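PDB 6GUO: siderophore enterobactin esterase from Emericella nidulans, which hydrolyses the ester bonds of the bacterial xenosiderophore enterobactin, allowing its iron to be released inside the fungal cell. Local coordinates for residues A[103-113]-A[125-134]. Residues are numbered along the deposited sequence; the frame is centred on the assembly and turned at random.
Sequences SYDLTPPCDHY and PEAHGGADEF
The ring of Tyr104 lies along the chain of residues 128-130, with the CA of Gly130 set over one face, 3.6 Å from the ring centroid, in a CH-pi contact. His128 O comes to the ring edge, 3.4 Å from Tyr104 CD1. With CG anti to the backbone N (chi1 179°), the tyrosine reaches out to the first turn of helix 131-150, where its OH donates to Glu133 OE1 over 2.8 Å. This hydroxyl meets the carboxylate from above its plane, and the same oxygen also forms a salt bridge with Lys26. Two backbone bonds add to this: Gly130 N, at the N-cap position, donates to Tyr104 O, and Ala131 N to Thr107 O.

Both segments belong to the alpha/beta-hydrolase fold of this esterase, and the loop that joins them includes the proline-rich insertion that narrows the active site. At the base of that loop Tyr113 and His128 stack face to face, the ring centroids 3.5 Å apart and the planes only 8° from parallel. The imidazole presents its NE2 over the rim of the phenol ring near CD1, while its ND1 is joined through a water to Pro108 O. A second water links Tyr113 OH to Glu126 OE1, an oxygen also hydrogen-bonded by Tyr166.

Between the two aromatic contacts, Thr107 OG1 receives a nearly straight bond from Gly129 N (2.9 Å, 164° at the hydrogen) and donates to Ser103 O. With OG1 set between its own backbone N and carbonyl carbon, the hydroxyl can serve both partners. In helix 131-150, Phe134 takes Asp105 CB over one face at 4.0 Å from its centroid; Tyr91 and Tyr31 hold the two carboxylate oxygens of that aspartate.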
loop_
_atom_site.group_PDB
_atom_site.type_symbol
_atom_site.label_atom_id
_atom_site.label_comp_id
_atom_site.label_asym_id
_atom_site.label_seq_id
_atom_site.Cartn_x
_atom_site.Cartn_y
_atom_site.Cartn_z
ATOM N N SER A 103 -8.452 21.120 2.288
ATOM C CA SER A 103 -8.076 22.289 1.485
ATOM C C SER A 103 -7.629 23.455 2.361
ATOM O O SER A 103 -6.667 24.144 2.029
ATOM C CB SER A 103 -9.216 22.725 0.557
ATOM O OG SER A 103 -10.311 23.262 1.275
ATOM N N TYR A 104 -8.320 23.665 3.480
ATOM C CA TYR A 104 -7.931 24.703 4.441
ATOM C C TYR A 104 -6.664 24.296 5.203
ATOM O O TYR A 104 -5.707 25.071 5.285
ATOM C CB TYR A 104 -9.066 25.003 5.423
ATOM C CG TYR A 104 -8.690 26.050 6.443
ATOM C CD1 TYR A 104 -8.508 27.378 6.065
ATOM C CD2 TYR A 104 -8.487 25.712 7.780
ATOM C CE1 TYR A 104 -8.148 28.346 6.992
ATOM C CE2 TYR A 104 -8.125 26.672 8.716
ATOM C CZ TYR A 104 -7.958 27.988 8.319
ATOM O OH TYR A 104 -7.602 28.945 9.243
ATOM N N ASP A 105 -6.663 23.079 5.745
ATOM C CA ASP A 105 -5.563 22.611 6.586
ATOM C C ASP A 105 -4.210 22.525 5.881
ATOM O O ASP A 105 -3.181 22.741 6.518
ATOM C CB ASP A 105 -5.874 21.245 7.219
ATOM C CG ASP A 105 -6.854 21.335 8.373
ATOM O OD1 ASP A 105 -7.637 20.385 8.538
ATOM O OD2 ASP A 105 -6.848 22.330 9.121
ATOM N N LEU A 106 -4.215 22.221 4.585
ATOM C CA LEU A 106 -2.987 21.888 3.860
ATOM C C LEU A 106 -2.419 22.991 2.964
ATOM O O LEU A 106 -1.297 22.852 2.479
ATOM C CB LEU A 106 -3.219 20.609 3.035
ATOM C CG LEU A 106 -3.639 19.382 3.856
ATOM C CD1 LEU A 106 -3.931 18.199 2.944
ATOM C CD2 LEU A 106 -2.581 19.008 4.884
ATOM N N THR A 107 -3.157 24.079 2.747
ATOM C CA THR A 107 -2.677 25.174 1.899
ATOM C C THR A 107 -2.138 26.328 2.745
ATOM O O THR A 107 -2.768 26.714 3.734
ATOM C CB THR A 107 -3.774 25.700 0.970
ATOM O OG1 THR A 107 -4.931 26.054 1.736
ATOM C CG2 THR A 107 -4.144 24.637 -0.066
ATOM N N PRO A 108 -0.967 26.877 2.366
ATOM C CA PRO A 108 -0.380 27.951 3.166
ATOM C C PRO A 108 -1.066 29.302 2.970
ATOM O O PRO A 108 -1.659 29.543 1.913
ATOM C CB PRO A 108 1.069 28.000 2.678
ATOM C CG PRO A 108 1.016 27.501 1.279
ATOM C CD PRO A 108 -0.093 26.488 1.243
ATOM N N PRO A 109 -1.000 30.177 3.991
ATOM C CA PRO A 109 -1.558 31.513 3.837
ATOM C C PRO A 109 -0.685 32.327 2.891
ATOM O O PRO A 109 0.543 32.219 2.940
ATOM C CB PRO A 109 -1.522 32.075 5.258
ATOM C CG PRO A 109 -0.375 31.387 5.900
ATOM C CD PRO A 109 -0.271 30.029 5.266
ATOM N N CYS A 110 -1.326 33.104 2.026
ATOM C CA CYS A 110 -0.646 33.875 0.987
ATOM C C CYS A 110 -1.195 35.293 0.961
ATOM O O CYS A 110 -2.342 35.528 1.350
ATOM C CB CYS A 110 -0.859 33.223 -0.381
ATOM S SG CYS A 110 -0.120 31.582 -0.566
ATOM N N ASP A 111 -0.373 36.230 0.495
ATOM C CA ASP A 111 -0.792 37.628 0.350
ATOM C C ASP A 111 -1.877 37.760 -0.721
ATOM O O ASP A 111 -2.818 38.537 -0.558
ATOM C CB ASP A 111 0.404 38.537 0.017
ATOM C CG ASP A 111 1.429 38.619 1.153
ATOM O OD1 ASP A 111 2.618 38.861 0.855
ATOM O OD2 ASP A 111 1.057 38.449 2.337
ATOM N N HIS A 112 -1.742 36.991 -1.803
ATOM C CA HIS A 112 -2.745 36.940 -2.868
ATOM C C HIS A 112 -3.150 35.493 -3.139
ATOM O O HIS A 112 -2.325 34.582 -3.030
ATOM C CB HIS A 112 -2.204 37.599 -4.138
ATOM C CG HIS A 112 -1.770 39.019 -3.937
ATOM N ND1 HIS A 112 -2.635 40.086 -4.054
ATOM C CD2 HIS A 112 -0.566 39.546 -3.608
ATOM C CE1 HIS A 112 -1.980 41.209 -3.815
ATOM N NE2 HIS A 112 -0.724 40.909 -3.542
ATOM N N TYR A 113 -4.424 35.299 -3.481
ATOM C CA TYR A 113 -4.996 33.975 -3.722
ATOM C C TYR A 113 -5.693 33.912 -5.082
ATOM O O TYR A 113 -6.474 34.797 -5.430
ATOM C CB TYR A 113 -5.978 33.617 -2.604
ATOM C CG TYR A 113 -6.731 32.320 -2.820
ATOM C CD1 TYR A 113 -8.110 32.319 -3.038
ATOM C CD2 TYR A 113 -6.065 31.091 -2.812
ATOM C CE1 TYR A 113 -8.805 31.134 -3.237
ATOM C CE2 TYR A 113 -6.754 29.901 -3.012
ATOM C CZ TYR A 113 -8.123 29.927 -3.220
ATOM O OH TYR A 113 -8.814 28.754 -3.421
ATOM N N PRO A 125 -13.631 27.985 -5.973
ATOM C CA PRO A 125 -13.087 28.395 -4.680
ATOM C C PRO A 125 -13.327 27.366 -3.581
ATOM O O PRO A 125 -14.329 26.648 -3.594
ATOM C CB PRO A 125 -13.833 29.702 -4.370
ATOM C CG PRO A 125 -14.378 30.166 -5.673
ATOM C CD PRO A 125 -14.679 28.916 -6.433
ATOM N N GLU A 126 -12.380 27.304 -2.655
ATOM C CA GLU A 126 -12.450 26.433 -1.491
ATOM C C GLU A 126 -11.754 27.162 -0.355
ATOM O O GLU A 126 -11.017 28.119 -0.600
ATOM C CB GLU A 126 -11.761 25.094 -1.780
ATOM C CG GLU A 126 -10.290 25.214 -2.165
ATOM C CD GLU A 126 -9.706 23.958 -2.794
ATOM O OE1 GLU A 126 -8.563 24.050 -3.276
ATOM O OE2 GLU A 126 -10.358 22.890 -2.811
ATOM N N ALA A 127 -11.990 26.717 0.876
ATOM C CA ALA A 127 -11.297 27.273 2.039
ATOM C C ALA A 127 -9.797 27.006 1.914
ATOM O O ALA A 127 -9.388 25.956 1.409
ATOM C CB ALA A 127 -11.847 26.683 3.328
ATOM N N HIS A 128 -8.989 27.967 2.357
ATOM C CA HIS A 128 -7.545 27.932 2.136
ATOM C C HIS A 128 -6.784 28.740 3.180
ATOM O O HIS A 128 -7.353 29.612 3.840
ATOM C CB HIS A 128 -7.226 28.489 0.746
ATOM C CG HIS A 128 -7.625 29.922 0.568
ATOM N ND1 HIS A 128 -6.732 30.964 0.693
ATOM C CD2 HIS A 128 -8.827 30.488 0.307
ATOM C CE1 HIS A 128 -7.364 32.109 0.503
ATOM N NE2 HIS A 128 -8.636 31.848 0.266
ATOM N N GLY A 129 -5.493 28.445 3.310
ATOM C CA GLY A 129 -4.576 29.252 4.117
ATOM C C GLY A 129 -4.390 28.854 5.574
ATOM O O GLY A 129 -3.843 29.637 6.353
ATOM N N GLY A 130 -4.815 27.646 5.941
ATOM C CA GLY A 130 -4.691 27.152 7.315
ATOM C C GLY A 130 -3.469 26.293 7.621
ATOM O O GLY A 130 -3.413 25.690 8.693
ATOM N N ALA A 131 -2.488 26.241 6.718
ATOM C CA ALA A 131 -1.340 25.329 6.888
ATOM C C ALA A 131 -0.441 25.664 8.071
ATOM O O ALA A 131 0.054 24.755 8.738
ATOM C CB ALA A 131 -0.515 25.241 5.619
ATOM N N ASP A 132 -0.229 26.951 8.336
ATOM C CA ASP A 132 0.574 27.348 9.498
ATOM C C ASP A 132 -0.098 26.951 10.810
ATOM O O ASP A 132 0.577 26.487 11.728
ATOM C CB ASP A 132 0.895 28.846 9.470
ATOM C CG ASP A 132 1.864 29.213 8.359
ATOM O OD1 ASP A 132 2.677 28.356 7.951
ATOM O OD2 ASP A 132 1.822 30.367 7.891
ATOM N N GLU A 133 -1.421 27.113 10.881
ATOM C CA GLU A 133 -2.207 26.669 12.040
ATOM C C GLU A 133 -2.124 25.153 12.226
ATOM O O GLU A 133 -1.942 24.663 13.340
ATOM C CB GLU A 133 -3.675 27.088 11.898
ATOM C CG GLU A 133 -3.909 28.590 11.977
ATOM C CD GLU A 133 -5.339 28.999 11.654
ATOM O OE1 GLU A 133 -6.229 28.124 11.571
ATOM O OE2 GLU A 133 -5.572 30.213 11.483
ATOM N N PHE A 134 -2.251 24.422 11.122
ATOM C CA PHE A 134 -2.203 22.960 11.143
ATOM C C PHE A 134 -0.821 22.425 11.529
ATOM O O PHE A 134 -0.691 21.477 12.297
ATOM C CB PHE A 134 -2.626 22.412 9.771
ATOM C CG PHE A 134 -2.946 20.942 9.765
ATOM C CD1 PHE A 134 -3.742 20.375 10.761
ATOM C CD2 PHE A 134 -2.479 20.124 8.740
ATOM C CE1 PHE A 134 -4.044 19.026 10.748
ATOM C CE2 PHE A 134 -2.784 18.773 8.722
ATOM C CZ PHE A 134 -3.565 18.220 9.726
HETATM O O HOH W 1 -5.504 24.516 10.107
HETATM O O HOH W 2 -4.026 30.990 1.079
HETATM O O HOH W 3 -7.201 26.464 -2.543
#